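Local coordinates for glucocorticoid modulatory element-binding protein 1 (Homo sapiens, PDB 1OQJ), which binds glucocorticoid modulatory elements in gene promoters through its SAND domain, raising sensitivity to low glucocorticoid levels, and serves as an auxiliary factor for parvovirus replication, at residues 22-30 with 82-93. Sequence-based numbering, arbitrary orientation.
Sequences LWKKFVCPG and FYQHDKVCSNTC. With ZN (zinc ion), chain C.
The zinc site of this SAND domain joins Cys-28, from the loop after strand 17-22, to His-85, Cys-89 and Cys-93 of the C-terminal loop. Three cysteine sulfurs and one imidazole nitrogen make up the ligand set, with Cys-28 SG 2.3 Å and His-85 NE2 2.1 Å from the zinc ion. SG of Cys-28 stands anti to its backbone nitrogen (chi1 177°), which carries it to the metal, and it also accepts a nearly straight hydrogen bond from Ser-90 N (3.4 Å, 166°). Zinc at NE2 and the carboxylate of second-shell Asp-81 at ND1 hold the His-85 imidazole at both nitrogens, which would be expected to restrict its rotation. Beside the metal, Cys-28 CA sits over one face of the Phe-82 ring, 3.6 Å from the centroid, while Phe-82 CD1 stands over the centre of the His-85 ring. Phe-82 CE2 lies 3.5 Å from Phe-26 CE1, the two rings meeting obliquely with their planes at 47°. Farther along, Tyr-83 N donates to Phe-26 O (2.8 Å), and the Tyr-83 edge points at the six-membered ring of Trp-23 in a T-shaped pair (centroids 5.1 Å apart), CG of Lys-24 covering one tyrosine face. A water accepts from Cys-28 N and donates to Tyr-83 O and Val-88 O. The N-H donated to the Cys-28 sulfur would be expected to temper its negative charge. Metal coordination, aromatic contacts and backbone hydrogen bonds together join the two loops.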
loop_
_atom_site.group_PDB
_atom_site.type_symbol
_atom_site.label_atom_id
_atom_site.label_comp_id
_atom_site.label_asym_id
_atom_site.label_seq_id
_atom_site.Cartn_x
_atom_site.Cartn_y
_atom_site.Cartn_z
ATOM N N LEU A 22 -6.455 -0.862 -3.417
ATOM C CA LEU A 22 -7.688 -1.630 -3.231
ATOM C C LEU A 22 -7.539 -2.212 -1.829
ATOM O O LEU A 22 -6.788 -3.168 -1.614
ATOM C CB LEU A 22 -7.800 -2.736 -4.284
ATOM C CG LEU A 22 -7.733 -2.243 -5.732
ATOM C CD1 LEU A 22 -8.008 -3.408 -6.667
ATOM C CD2 LEU A 22 -8.744 -1.122 -5.963
ATOM N N TRP A 23 -8.264 -1.635 -0.874
ATOM C CA TRP A 23 -8.135 -2.034 0.522
ATOM C C TRP A 23 -8.296 -3.497 0.903
ATOM O O TRP A 23 -7.481 -4.021 1.663
ATOM C CB TRP A 23 -9.054 -1.185 1.401
ATOM C CG TRP A 23 -8.853 -1.463 2.864
ATOM C CD1 TRP A 23 -7.714 -1.267 3.589
ATOM C CD2 TRP A 23 -9.807 -2.043 3.762
ATOM N NE1 TRP A 23 -7.900 -1.693 4.887
ATOM C CE2 TRP A 23 -9.177 -2.173 5.018
ATOM C CE3 TRP A 23 -11.137 -2.467 3.625
ATOM C CZ2 TRP A 23 -9.832 -2.710 6.131
ATOM C CZ3 TRP A 23 -11.789 -3.000 4.737
ATOM C CH2 TRP A 23 -11.133 -3.116 5.971
ATOM N N LYS A 24 -9.332 -4.164 0.413
ATOM C CA LYS A 24 -9.496 -5.562 0.782
ATOM C C LYS A 24 -8.417 -6.462 0.185
ATOM O O LYS A 24 -8.176 -7.552 0.696
ATOM C CB LYS A 24 -10.899 -6.058 0.421
ATOM C CG LYS A 24 -11.973 -5.401 1.293
ATOM C CD LYS A 24 -13.330 -6.055 1.148
ATOM C CE LYS A 24 -14.360 -5.312 1.984
ATOM N NZ LYS A 24 -15.734 -5.858 1.802
ATOM N N LYS A 25 -7.755 -5.999 -0.875
ATOM C CA LYS A 25 -6.674 -6.769 -1.496
ATOM C C LYS A 25 -5.343 -6.489 -0.784
ATOM O O LYS A 25 -4.343 -7.167 -1.024
ATOM C CB LYS A 25 -6.528 -6.410 -2.980
ATOM C CG LYS A 25 -7.469 -7.149 -3.920
ATOM C CD LYS A 25 -8.924 -6.886 -3.620
ATOM C CE LYS A 25 -9.807 -7.609 -4.629
ATOM N NZ LYS A 25 -11.250 -7.334 -4.397
ATOM N N PHE A 26 -5.351 -5.483 0.087
ATOM C CA PHE A 26 -4.174 -5.060 0.853
ATOM C C PHE A 26 -3.985 -6.020 2.033
ATOM O O PHE A 26 -4.326 -5.706 3.171
ATOM C CB PHE A 26 -4.424 -3.626 1.333
ATOM C CG PHE A 26 -3.258 -2.982 2.034
ATOM C CD1 PHE A 26 -1.984 -3.000 1.474
ATOM C CD2 PHE A 26 -3.458 -2.276 3.217
ATOM C CE1 PHE A 26 -0.925 -2.318 2.076
ATOM C CE2 PHE A 26 -2.406 -1.587 3.831
ATOM C CZ PHE A 26 -1.139 -1.610 3.255
ATOM N N VAL A 27 -3.423 -7.189 1.737
ATOM C CA VAL A 27 -3.219 -8.246 2.723
ATOM C C VAL A 27 -1.776 -8.339 3.211
ATOM O O VAL A 27 -0.839 -8.211 2.425
ATOM C CB VAL A 27 -3.648 -9.606 2.114
ATOM C CG1 VAL A 27 -3.443 -10.730 3.112
ATOM C CG2 VAL A 27 -5.109 -9.533 1.686
ATOM N N CYS A 28 -1.600 -8.561 4.510
ATOM C CA CYS A 28 -0.259 -8.670 5.081
ATOM C C CYS A 28 0.537 -9.747 4.347
ATOM O O CYS A 28 0.004 -10.815 4.047
ATOM C CB CYS A 28 -0.354 -9.025 6.560
ATOM S SG CYS A 28 1.246 -9.281 7.353
ATOM N N PRO A 29 1.842 -9.509 4.104
ATOM C CA PRO A 29 2.646 -8.331 4.453
ATOM C C PRO A 29 2.636 -7.210 3.413
ATOM O O PRO A 29 3.481 -6.308 3.450
ATOM C CB PRO A 29 4.033 -8.926 4.639
ATOM C CG PRO A 29 4.081 -9.920 3.531
ATOM C CD PRO A 29 2.708 -10.580 3.576
ATOM N N GLY A 30 1.695 -7.293 2.478
ATOM C CA GLY A 30 1.528 -6.283 1.449
ATOM C C GLY A 30 2.582 -6.029 0.388
ATOM O O GLY A 30 2.233 -5.791 -0.770
ATOM N N PHE A 82 -3.731 -3.581 7.051
ATOM C CA PHE A 82 -4.023 -4.701 6.162
ATOM C C PHE A 82 -5.416 -5.264 6.437
ATOM O O PHE A 82 -5.852 -5.329 7.591
ATOM C CB PHE A 82 -3.010 -5.821 6.370
ATOM C CG PHE A 82 -1.600 -5.438 6.048
ATOM C CD1 PHE A 82 -0.608 -5.522 7.022
ATOM C CD2 PHE A 82 -1.248 -5.047 4.761
ATOM C CE1 PHE A 82 0.726 -5.227 6.718
ATOM C CE2 PHE A 82 0.081 -4.750 4.445
ATOM C CZ PHE A 82 1.068 -4.842 5.423
ATOM N N TYR A 83 -6.105 -5.693 5.384
ATOM C CA TYR A 83 -7.438 -6.272 5.538
ATOM C C TYR A 83 -7.364 -7.540 6.390
ATOM O O TYR A 83 -6.579 -8.451 6.102
ATOM C CB TYR A 83 -8.021 -6.599 4.159
ATOM C CG TYR A 83 -9.434 -7.129 4.188
ATOM C CD1 TYR A 83 -10.438 -6.449 4.868
ATOM C CD2 TYR A 83 -9.771 -8.303 3.520
ATOM C CE1 TYR A 83 -11.743 -6.925 4.884
ATOM C CE2 TYR A 83 -11.078 -8.789 3.528
ATOM C CZ TYR A 83 -12.056 -8.094 4.213
ATOM O OH TYR A 83 -13.351 -8.568 4.252
ATOM N N GLN A 84 -8.183 -7.590 7.439
ATOM C CA GLN A 84 -8.231 -8.731 8.355
ATOM C C GLN A 84 -6.890 -9.005 9.027
ATOM O O GLN A 84 -6.567 -10.152 9.327
ATOM C CB GLN A 84 -8.673 -9.999 7.614
ATOM C CG GLN A 84 -10.024 -9.899 6.938
ATOM C CD GLN A 84 -10.479 -11.232 6.376
ATOM O OE1 GLN A 84 -9.889 -11.757 5.429
ATOM N NE2 GLN A 84 -11.527 -11.791 6.964
ATOM N N HIS A 85 -6.119 -7.956 9.293
ATOM C CA HIS A 85 -4.803 -8.145 9.891
ATOM C C HIS A 85 -4.791 -8.884 11.222
ATOM O O HIS A 85 -3.806 -9.546 11.552
ATOM C CB HIS A 85 -4.089 -6.801 10.056
ATOM C CG HIS A 85 -2.598 -6.921 10.097
ATOM N ND1 HIS A 85 -1.775 -5.882 10.464
ATOM C CD2 HIS A 85 -1.785 -7.958 9.788
ATOM C CE1 HIS A 85 -0.514 -6.272 10.378
ATOM N NE2 HIS A 85 -0.494 -7.528 9.970
ATOM N N ASP A 86 -5.871 -8.781 11.988
ATOM C CA ASP A 86 -5.909 -9.462 13.273
ATOM C C ASP A 86 -5.948 -10.983 13.124
ATOM O O ASP A 86 -5.688 -11.704 14.086
ATOM C CB ASP A 86 -7.106 -8.990 14.103
ATOM C CG ASP A 86 -8.431 -9.239 13.415
ATOM O OD1 ASP A 86 -9.476 -9.102 14.084
ATOM O OD2 ASP A 86 -8.434 -9.563 12.211
ATOM N N LYS A 87 -6.253 -11.474 11.925
ATOM C CA LYS A 87 -6.324 -12.919 11.695
ATOM C C LYS A 87 -5.413 -13.408 10.573
ATOM O O LYS A 87 -5.033 -14.579 10.533
ATOM C CB LYS A 87 -7.768 -13.325 11.380
ATOM C CG LYS A 87 -8.755 -12.981 12.482
ATOM C CD LYS A 87 -10.183 -13.289 12.072
ATOM C CE LYS A 87 -11.159 -12.883 13.168
ATOM N NZ LYS A 87 -12.577 -13.118 12.778
ATOM N N VAL A 88 -5.066 -12.505 9.664
ATOM C CA VAL A 88 -4.218 -12.838 8.528
ATOM C C VAL A 88 -2.925 -12.034 8.617
ATOM O O VAL A 88 -2.916 -10.827 8.372
ATOM C CB VAL A 88 -4.950 -12.522 7.207
ATOM C CG1 VAL A 88 -4.052 -12.829 6.021
ATOM C CG2 VAL A 88 -6.238 -13.333 7.130
ATOM N N CYS A 89 -1.837 -12.713 8.966
ATOM C CA CYS A 89 -0.542 -12.060 9.128
ATOM C C CYS A 89 0.608 -13.020 8.827
ATOM O O CYS A 89 0.516 -14.219 9.097
ATOM C CB CYS A 89 -0.425 -11.533 10.565
ATOM S SG CYS A 89 1.090 -10.623 10.962
ATOM N N SER A 90 1.692 -12.490 8.264
ATOM C CA SER A 90 2.855 -13.308 7.929
ATOM C C SER A 90 3.925 -13.228 9.009
ATOM O O SER A 90 4.893 -13.989 8.985
ATOM C CB SER A 90 3.471 -12.835 6.621
ATOM O OG SER A 90 4.027 -11.542 6.793
ATOM N N ASN A 91 3.756 -12.292 9.935
ATOM C CA ASN A 91 4.708 -12.096 11.020
ATOM C C ASN A 91 6.018 -11.507 10.499
ATOM O O ASN A 91 7.049 -11.592 11.167
ATOM C CB ASN A 91 4.984 -13.425 11.728
ATOM C CG ASN A 91 3.719 -14.092 12.227
ATOM O OD1 ASN A 91 3.004 -13.544 13.064
ATOM N ND2 ASN A 91 3.434 -15.285 11.711
ATOM N N THR A 92 5.976 -10.918 9.307
ATOM C CA THR A 92 7.160 -10.303 8.713
ATOM C C THR A 92 6.846 -8.870 8.305
ATOM O O THR A 92 7.673 -8.188 7.703
ATOM C CB THR A 92 7.636 -11.061 7.454
ATOM O OG1 THR A 92 6.644 -10.955 6.424
ATOM C CG2 THR A 92 7.880 -12.527 7.773
ATOM N N CYS A 93 5.645 -8.418 8.646
ATOM C CA CYS A 93 5.206 -7.073 8.301
ATOM C C CYS A 93 5.923 -6.001 9.106
ATOM O O CYS A 93 5.913 -4.828 8.732
ATOM C CB CYS A 93 3.692 -6.956 8.498
ATOM S SG CYS A 93 3.104 -7.459 10.130
HETATM ZN ZN ZN C . 1.185 -8.713 9.560
HETATM O O HOH W 1 -3.833 -9.078 6.366
#